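Long-range contacts in geranyltranstransferase (Enterococcus faecalis, PDB 3P8L), which probably catalyses the magnesium-dependent condensation of isopentenyl diphosphate with geranyl diphosphate, giving farnesyl diphosphate and releasing diphosphate: residues A[64-69]-A[284-289]; A[220-225]-A[297-302]. All coordinates share one frame; numbering follows the deposited sequence. Where two conformers were deposited one is given.

Contact 1. Residues A[64-69]-A[284-289]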
ATOM      1  N   ALA A  64      24.130  14.223   6.504  1.00 43.21           N
ATOM      2  CA  ALA A  64      25.146  14.603   5.523  1.00 51.93           C
ATOM      3  C   ALA A  64      24.986  16.029   4.954  1.00 51.67           C
ATOM      4  O   ALA A  64      25.985  16.689   4.691  1.00 57.00           O
ATOM      5  CB  ALA A  64      25.202  13.586   4.403  1.00 45.82           C
ATOM      6  N   PHE A  65      23.746  16.492   4.785  1.00 47.90           N
ATOM      7  CA  PHE A  65      23.470  17.859   4.291  1.00 50.05           C
ATOM      8  C   PHE A  65      23.247  18.885   5.408  1.00 49.48           C
ATOM      9  O   PHE A  65      22.722  19.979   5.165  1.00 54.83           O
ATOM     10  CB  PHE A  65      22.278  17.878   3.321  1.00 49.57           C
ATOM     11  CG  PHE A  65      22.512  17.104   2.063  1.00 55.58           C
ATOM     12  CD1 PHE A  65      21.879  15.884   1.867  1.00 47.78           C
ATOM     13  CD2 PHE A  65      23.378  17.579   1.078  1.00 46.02           C
ATOM     14  CE1 PHE A  65      22.091  15.146   0.722  1.00 47.55           C
ATOM     15  CE2 PHE A  65      23.597  16.844  -0.078  1.00 51.79           C
ATOM     16  CZ  PHE A  65      22.952  15.621  -0.257  1.00 53.30           C
ATOM     17  N   GLN A  66      23.644  18.503   6.621  1.00 51.98           N
ATOM     18  CA  GLN A  66      23.712  19.367   7.789  1.00 57.20           C
ATOM     19  C   GLN A  66      22.392  20.032   8.141  1.00 60.28           C
ATOM     20  O   GLN A  66      22.350  21.207   8.507  1.00 58.35           O
ATOM     21  CB  GLN A  66      24.858  20.389   7.651  1.00 59.29           C
ATOM     22  CG  GLN A  66      26.253  19.753   7.782  1.00 60.18           C
ATOM     23  CD  GLN A  66      27.381  20.640   7.267  1.00 65.56           C
ATOM     24  OE1 GLN A  66      27.198  21.836   7.052  1.00 72.25           O
ATOM     25  NE2 GLN A  66      28.556  20.053   7.068  1.00 52.91           N
ATOM     26  N   LYS A  67      21.311  19.272   8.007  1.00 54.35           N
ATOM     27  CA  LYS A  67      19.989  19.746   8.392  1.00 55.66           C
ATOM     28  C   LYS A  67      19.628  19.150   9.744  1.00 57.48           C
ATOM     29  O   LYS A  67      19.911  17.981   9.999  1.00 53.81           O
ATOM     30  CB  LYS A  67      18.963  19.351   7.333  1.00 57.63           C
ATOM     31  CG  LYS A  67      17.524  19.679   7.695  1.00 67.01           C
ATOM     32  CD  LYS A  67      16.574  19.181   6.629  1.00 69.14           C
ATOM     33  CE  LYS A  67      15.425  18.396   7.234  1.00 64.16           C
ATOM     34  NZ  LYS A  67      14.791  19.063   8.392  1.00 62.32           N
ATOM     35  N   GLU A  68      19.027  19.947  10.619  1.00 55.22           N
ATOM     36  CA  GLU A  68      18.555  19.413  11.888  1.00 61.29           C
ATOM     37  C   GLU A  68      17.325  18.532  11.647  1.00 59.50           C
ATOM     38  O   GLU A  68      16.449  18.902  10.865  1.00 58.87           O
ATOM     39  CB  GLU A  68      18.223  20.542  12.860  1.00 65.86           C
ATOM     40  CG  GLU A  68      18.067  20.071  14.301  1.00 76.57           C
ATOM     41  CD  GLU A  68      17.596  21.167  15.235  1.00 85.03           C
ATOM     42  OE1 GLU A  68      17.715  20.974  16.464  1.00 91.50           O
ATOM     43  OE2 GLU A  68      17.106  22.214  14.750  1.00 80.09           O
ATOM     44  N   MET A  69      17.288  17.372  12.306  1.00 56.82           N
ATOM     45  CA  MET A  69      16.180  16.427  12.196  1.00 55.50           C
ATOM     46  C   MET A  69      14.879  17.039  12.661  1.00 55.59           C
ATOM     47  O   MET A  69      14.826  17.689  13.698  1.00 56.89           O
ATOM     48  CB  MET A  69      16.436  15.166  13.033  1.00 50.76           C
ATOM     49  CG  MET A  69      17.510  14.277  12.516  1.00 48.33           C
ATOM     50  SD  MET A  69      17.329  13.768  10.814  1.00 37.32           S
ATOM     51  CE  MET A  69      19.025  13.437  10.571  1.00 43.48           C
ATOM     52  N   VAL A 284      28.172  20.633  -3.420  1.00 80.52           N
ATOM     53  CA  VAL A 284      27.527  21.148  -2.201  1.00 82.27           C
ATOM     54  C   VAL A 284      28.555  21.584  -1.143  1.00 85.61           C
ATOM     55  O   VAL A 284      29.367  20.770  -0.690  1.00 86.50           O
ATOM     56  CB  VAL A 284      26.493  20.129  -1.595  1.00 80.61           C
ATOM     57  CG1 VAL A 284      25.863  20.664  -0.311  1.00 70.21           C
ATOM     58  CG2 VAL A 284      25.394  19.803  -2.601  1.00 78.97           C
ATOM     59  N   PRO A 285      28.526  22.881  -0.762  1.00 87.29           N
ATOM     60  CA  PRO A 285      29.410  23.426   0.274  1.00 87.22           C
ATOM     61  C   PRO A 285      29.171  22.786   1.647  1.00 87.42           C
ATOM     62  O   PRO A 285      30.072  22.137   2.185  1.00 87.23           O
ATOM     63  CB  PRO A 285      29.061  24.927   0.292  1.00 86.62           C
ATOM     64  CG  PRO A 285      27.752  25.051  -0.418  1.00 84.38           C
ATOM     65  CD  PRO A 285      27.717  23.933  -1.407  1.00 87.08           C
ATOM     66  N   ASN A 286      27.967  22.956   2.188  1.00 84.93           N
ATOM     67  CA  ASN A 286      27.587  22.366   3.466  1.00 83.37           C
ATOM     68  C   ASN A 286      27.278  20.877   3.321  1.00 79.00           C
ATOM     69  O   ASN A 286      26.129  20.478   3.114  1.00 79.80           O
ATOM     70  CB  ASN A 286      26.395  23.117   4.064  1.00 84.36           C
ATOM     71  CG  ASN A 286      26.741  24.545   4.455  1.00 89.86           C
ATOM     72  OD1 ASN A 286      26.242  25.499   3.860  1.00 85.20           O
ATOM     73  ND2 ASN A 286      27.608  24.696   5.454  1.00 90.70           N
ATOM     74  N   PHE A 287      28.321  20.061   3.426  1.00 72.63           N
ATOM     75  CA  PHE A 287      28.185  18.629   3.226  1.00 67.25           C
ATOM     76  C   PHE A 287      29.172  17.819   4.073  1.00 65.71           C
ATOM     77  O   PHE A 287      30.381  17.880   3.850  1.00 62.01           O
ATOM     78  CB  PHE A 287      28.329  18.289   1.740  1.00 66.84           C
ATOM     79  CG  PHE A 287      28.015  16.861   1.410  1.00 61.61           C
ATOM     80  CD1 PHE A 287      26.724  16.365   1.563  1.00 65.84           C
ATOM     81  CD2 PHE A 287      29.003  16.017   0.931  1.00 59.54           C
ATOM     82  CE1 PHE A 287      26.425  15.043   1.259  1.00 51.18           C
ATOM     83  CE2 PHE A 287      28.718  14.693   0.623  1.00 50.77           C
ATOM     84  CZ  PHE A 287      27.425  14.202   0.796  1.00 58.53           C
ATOM     85  N   SER A 288      28.641  17.081   5.050  1.00 61.52           N
ATOM     86  CA  SER A 288      29.436  16.164   5.873  1.00 59.60           C
ATOM     87  C   SER A 288      29.499  14.788   5.209  1.00 61.31           C
ATOM     88  O   SER A 288      28.661  13.919   5.482  1.00 61.26           O
ATOM     89  CB  SER A 288      28.843  16.029   7.285  1.00 61.13           C
ATOM     90  OG  SER A 288      28.799  17.273   7.967  1.00 69.34           O
ATOM     91  N   GLU A 289      30.499  14.597   4.349  1.00 59.20           N
ATOM     92  CA  GLU A 289      30.673  13.362   3.562  1.00 58.64           C
ATOM     93  C   GLU A 289      30.812  12.074   4.377  1.00 56.43           C
ATOM     94  O   GLU A 289      30.424  10.992   3.904  1.00 52.85           O
ATOM     95  CB  GLU A 289      31.877  13.489   2.613  1.00 65.18           C
ATOM     96  CG  GLU A 289      33.067  14.245   3.204  1.00 72.91           C
ATOM     97  CD  GLU A 289      34.313  14.134   2.354  1.00 91.87           C
ATOM     98  OE1 GLU A 289      34.980  13.077   2.409  1.00 94.41           O
ATOM     99  OE2 GLU A 289      34.632  15.109   1.637  1.00102.91           O
TER
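Ala64 and Ser288 make the central link between two interhelical loops: the amide N of Ser288 donates to Ala64 O over 2.7 Å. This acceptor, the last carbonyl of helix 53-64, also receives the CA-H of Phe287, with CA 3.3 Å from it, while the ring atom CD1 of Phe287 comes to 3.2 Å from Ala64 O. Beside this backbone bond, Gln66 spreads its amide between two residues of 284-289. Its NE2 donates to Ser288 OG over 2.9 Å in a nearly straight bond (169°), with the hydroxyl close to the amide plane. On the other branch, OE1 accepts a weak bond from Asn286 ND2, the two side chains running at about a right angle to each other. The apolar half of the contact lies beyond. Phe287 CE1 sits 3.6 Å above one face of the Phe65 ring, offset toward its rim, and the two ring planes are inclined at 45°. The CG of Phe287 stands anti to its backbone N (chi1 -172°); CE1 also meets Ala64 CB at 3.7 Å. Val284 CG1 approaches the Phe65 ring at its edge. In the second shell, Ile280 of helix 259-283 touches the side chains of both phenylalanines, and Val207 and Leu211 of helix 205-230 back Phe65. An inverse gamma turn centred on Asn286 swings the chain round ahead of Phe287, and the tag residues His4 and His6 bond to Phe65 and Gln66. With no charged pair across it, the contact implies that these loops of a mainly helical prenyl synthase are fastened by directional amide and hydroxyl bonds beside a pair of phenylalanines.

Contact 2. Residues A[220-225]-A[297-302]; sequences LAFQIR and TQLQLR
Arg225 reaches the backbone of 297-302 by a doubly bent chain: chi2 (91°) turns CD aside and chi3 (131°) sets the direction of NE. One edge of the guanidinium meets two consecutive carbonyls. NH2 donates to Gln298 O over 2.9 Å at 165°, with that oxygen almost in the guanidinium plane. NE makes a longer, weak bond to Leu299 O at 3.2 Å. Two successive carbonyls thus receive one side chain near the C-terminal end of the chain. In the alpha-helical prenyl synthase fold, the contact ties the tail of the chain to helix 205-230, with Leu266 and Gln269 of helix 259-283 packed against Ala221. Alongside the polar grip, Leu299 supplies a buried apolar anchor: its CG stands anti to its own carbonyl carbon, and CD1 settles 3.8 Å from Ala221 CB and 3.7 Å from the amide N of Phe222. The other branch, CD2, comes to the edge of the Phe222 ring. Farther along the tail, Leu301 CD2 touches Arg225 CD at 3.8 Å, and the Leu301 side chain leans on Leu228, about one turn further along helix 205-230.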
ATOM      1  N   LEU A 220      23.877  -2.462  -4.253  1.00 54.22           N
ATOM      2  CA  LEU A 220      24.525  -3.594  -4.903  1.00 53.17           C
ATOM      3  C   LEU A 220      25.673  -4.092  -4.036  1.00 47.27           C
ATOM      4  O   LEU A 220      25.818  -5.298  -3.822  1.00 50.14           O
ATOM      5  CB  LEU A 220      25.005  -3.205  -6.314  1.00 60.70           C
ATOM      6  CG  LEU A 220      25.247  -4.313  -7.356  1.00 68.45           C
ATOM      7  CD1 LEU A 220      23.992  -5.144  -7.632  1.00 68.98           C
ATOM      8  CD2 LEU A 220      25.771  -3.718  -8.657  1.00 68.74           C
ATOM      9  N   ALA A 221      26.472  -3.167  -3.504  1.00 47.22           N
ATOM     10  CA  ALA A 221      27.559  -3.529  -2.581  1.00 49.76           C
ATOM     11  C   ALA A 221      27.054  -4.319  -1.356  1.00 52.99           C
ATOM     12  O   ALA A 221      27.716  -5.245  -0.909  1.00 50.80           O
ATOM     13  CB  ALA A 221      28.350  -2.289  -2.147  1.00 48.28           C
ATOM     14  N   PHE A 222      25.869  -3.953  -0.863  1.00 58.34           N
ATOM     15  CA  PHE A 222      25.206  -4.597   0.279  1.00 64.12           C
ATOM     16  C   PHE A 222      24.922  -6.062  -0.032  1.00 63.86           C
ATOM     17  O   PHE A 222      25.223  -6.941   0.777  1.00 68.14           O
ATOM     18  CB  PHE A 222      23.917  -3.810   0.632  1.00 66.22           C
ATOM     19  CG  PHE A 222      22.995  -4.489   1.628  1.00 74.03           C
ATOM     20  CD1 PHE A 222      23.325  -4.563   2.985  1.00 80.40           C
ATOM     21  CD2 PHE A 222      21.760  -5.001   1.210  1.00 80.46           C
ATOM     22  CE1 PHE A 222      22.457  -5.175   3.912  1.00 81.15           C
ATOM     23  CE2 PHE A 222      20.882  -5.613   2.123  1.00 81.29           C
ATOM     24  CZ  PHE A 222      21.232  -5.699   3.479  1.00 79.70           C
ATOM     25  N   GLN A 223      24.379  -6.314  -1.222  1.00 64.81           N
ATOM     26  CA  GLN A 223      24.042  -7.664  -1.660  1.00 66.84           C
ATOM     27  C   GLN A 223      25.266  -8.531  -1.948  1.00 63.94           C
ATOM     28  O   GLN A 223      25.308  -9.693  -1.538  1.00 64.75           O
ATOM     29  CB  GLN A 223      23.146  -7.630  -2.892  1.00 68.21           C
ATOM     30  CG  GLN A 223      22.289  -8.880  -3.040  1.00 79.37           C
ATOM     31  CD  GLN A 223      20.898  -8.694  -2.468  1.00 80.80           C
ATOM     32  OE1 GLN A 223      20.556  -9.263  -1.431  1.00 79.37           O
ATOM     33  NE2 GLN A 223      20.088  -7.881  -3.142  1.00 77.71           N
ATOM     34  N   ILE A 224      26.251  -7.970  -2.653  1.00 58.32           N
ATOM     35  CA  ILE A 224      27.495  -8.689  -2.944  1.00 63.01           C
ATOM     36  C   ILE A 224      28.215  -9.092  -1.648  1.00 63.58           C
ATOM     37  O   ILE A 224      28.705 -10.213  -1.537  1.00 62.61           O
ATOM     38  CB  ILE A 224      28.436  -7.882  -3.887  1.00 61.90           C
ATOM     39  CG1 ILE A 224      27.759  -7.638  -5.243  1.00 55.42           C
ATOM     40  CG2 ILE A 224      29.762  -8.619  -4.102  1.00 64.84           C
ATOM     41  CD1 ILE A 224      28.368  -6.505  -6.053  1.00 54.30           C
ATOM     42  N   ARG A 225      28.244  -8.178  -0.675  1.00 63.84           N
ATOM     43  CA  ARG A 225      28.792  -8.431   0.668  1.00 66.94           C
ATOM     44  C   ARG A 225      28.065  -9.562   1.410  1.00 68.90           C
ATOM     45  O   ARG A 225      28.711 -10.414   2.027  1.00 72.72           O
ATOM     46  CB  ARG A 225      28.774  -7.128   1.479  1.00 69.40           C
ATOM     47  CG  ARG A 225      28.701  -7.246   2.997  1.00 73.14           C
ATOM     48  CD  ARG A 225      30.083  -7.277   3.625  1.00 81.25           C
ATOM     49  NE  ARG A 225      30.194  -6.333   4.736  1.00 90.49           N
ATOM     50  CZ  ARG A 225      29.734  -6.543   5.970  1.00 93.97           C
ATOM     51  NH1 ARG A 225      29.118  -7.674   6.289  1.00 94.86           N
ATOM     52  NH2 ARG A 225      29.895  -5.607   6.895  1.00 99.94           N
ATOM     53  N   THR A 297      32.188   2.426   4.031  1.00 59.18           N
ATOM     54  CA  THR A 297      33.277   1.789   4.796  1.00 61.35           C
ATOM     55  C   THR A 297      32.831   0.520   5.533  1.00 62.35           C
ATOM     56  O   THR A 297      33.563  -0.476   5.528  1.00 67.33           O
ATOM     57  CB  THR A 297      33.916   2.778   5.825  1.00 64.58           C
ATOM     58  OG1 THR A 297      34.446   3.917   5.143  1.00 73.21           O
ATOM     59  CG2 THR A 297      35.043   2.128   6.638  1.00 63.47           C
ATOM     60  N   GLN A 298      31.635   0.546   6.133  1.00 59.25           N
ATOM     61  CA  GLN A 298      31.134  -0.596   6.916  0.50 61.76           C
ATOM     62  C   GLN A 298      30.930  -1.847   6.054  1.00 63.21           C
ATOM     63  O   GLN A 298      30.940  -2.965   6.572  1.00 66.12           O
ATOM     64  CB  GLN A 298      29.829  -0.268   7.662  0.50 60.99           C
ATOM     65  CG  GLN A 298      29.892   0.846   8.721  0.50 64.61           C
ATOM     66  CD  GLN A 298      31.272   1.058   9.318  0.50 63.45           C
ATOM     67  OE1 GLN A 298      32.176   0.243   9.133  0.50 59.56           O
ATOM     68  NE2 GLN A 298      31.442   2.166  10.030  0.50 65.20           N
ATOM     69  N   LEU A 299      30.748  -1.658   4.745  1.00 63.92           N
ATOM     70  CA  LEU A 299      30.547  -2.784   3.817  1.00 66.11           C
ATOM     71  C   LEU A 299      31.843  -3.463   3.309  1.00 68.93           C
ATOM     72  O   LEU A 299      31.768  -4.485   2.625  1.00 72.01           O
ATOM     73  CB  LEU A 299      29.674  -2.363   2.630  1.00 58.50           C
ATOM     74  CG  LEU A 299      28.237  -1.881   2.831  1.00 64.43           C
ATOM     75  CD1 LEU A 299      27.612  -1.597   1.475  1.00 62.02           C
ATOM     76  CD2 LEU A 299      27.363  -2.869   3.619  1.00 57.17           C
ATOM     77  N   GLN A 300      33.010  -2.901   3.641  1.00 73.85           N
ATOM     78  CA  GLN A 300      34.318  -3.520   3.338  1.00 82.26           C
ATOM     79  C   GLN A 300      34.486  -4.898   3.986  1.00 89.75           C
ATOM     80  O   GLN A 300      33.810  -5.221   4.963  1.00 89.86           O
ATOM     81  CB  GLN A 300      35.470  -2.629   3.821  1.00 82.32           C
ATOM     82  CG  GLN A 300      35.813  -1.438   2.933  1.00 83.03           C
ATOM     83  CD  GLN A 300      36.879  -0.525   3.538  1.00 85.98           C
ATOM     84  OE1 GLN A 300      37.527  -0.866   4.531  1.00 90.34           O
ATOM     85  NE2 GLN A 300      37.065   0.644   2.932  1.00 83.36           N
ATOM     86  N   LEU A 301      35.395  -5.705   3.442  1.00 97.98           N
ATOM     87  CA  LEU A 301      35.754  -6.979   4.066  1.00104.85           C
ATOM     88  C   LEU A 301      37.123  -6.892   4.733  1.00111.43           C
ATOM     89  O   LEU A 301      38.074  -6.358   4.152  1.00113.28           O
ATOM     90  CB  LEU A 301      35.703  -8.129   3.056  1.00103.45           C
ATOM     91  CG  LEU A 301      34.311  -8.536   2.552  1.00101.77           C
ATOM     92  CD1 LEU A 301      34.423  -9.512   1.392  1.00103.14           C
ATOM     93  CD2 LEU A 301      33.444  -9.121   3.664  1.00 98.85           C
ATOM     94  N   ARG A 302      37.207  -7.412   5.959  1.00117.51           N
ATOM     95  CA  ARG A 302      38.420  -7.329   6.777  1.00122.27           C
ATOM     96  C   ARG A 302      38.935  -8.712   7.171  1.00124.27           C
ATOM     97  O   ARG A 302      38.157  -9.604   7.514  1.00125.03           O
ATOM     98  CB  ARG A 302      38.156  -6.492   8.031  1.00123.31           C
ATOM     99  CG  ARG A 302      39.410  -6.007   8.755  1.00125.99           C
ATOM    100  CD  ARG A 302      39.179  -4.660   9.433  1.00129.98           C
ATOM    101  NE  ARG A 302      39.175  -3.555   8.472  1.00135.30           N
ATOM    102  CZ  ARG A 302      38.084  -2.946   8.007  1.00135.48           C
ATOM    103  NH1 ARG A 302      38.200  -1.956   7.132  1.00133.04           N
ATOM    104  NH2 ARG A 302      36.876  -3.319   8.411  1.00135.77           N
ATOM    105  OXT ARG A 302      40.143  -8.965   7.166  1.00124.94           O
TER

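Overall arrangement
Helix 289-298 connects the two contacts: one segment of contact 1 leads into it, and contact 2 takes in its C-terminal part and the residues after it, their centres about 24 Å apart. Helix 205-230 takes part at both places, touching Phe65 and Val284 of contact 1 through its early residues and meeting contact 2 directly through its later ones. Helix 259-283 also borders both. Contact 1 is the more buried, although it lies farther from the centre of the chain, and joins two loops by neutral amide and hydroxyl bonds beside paired phenylalanines. Contact 2, partly exposed, sets the C-terminal end of the chain on a helix flank, using a cationic guanidinium on backbone carbonyls and aliphatic branches.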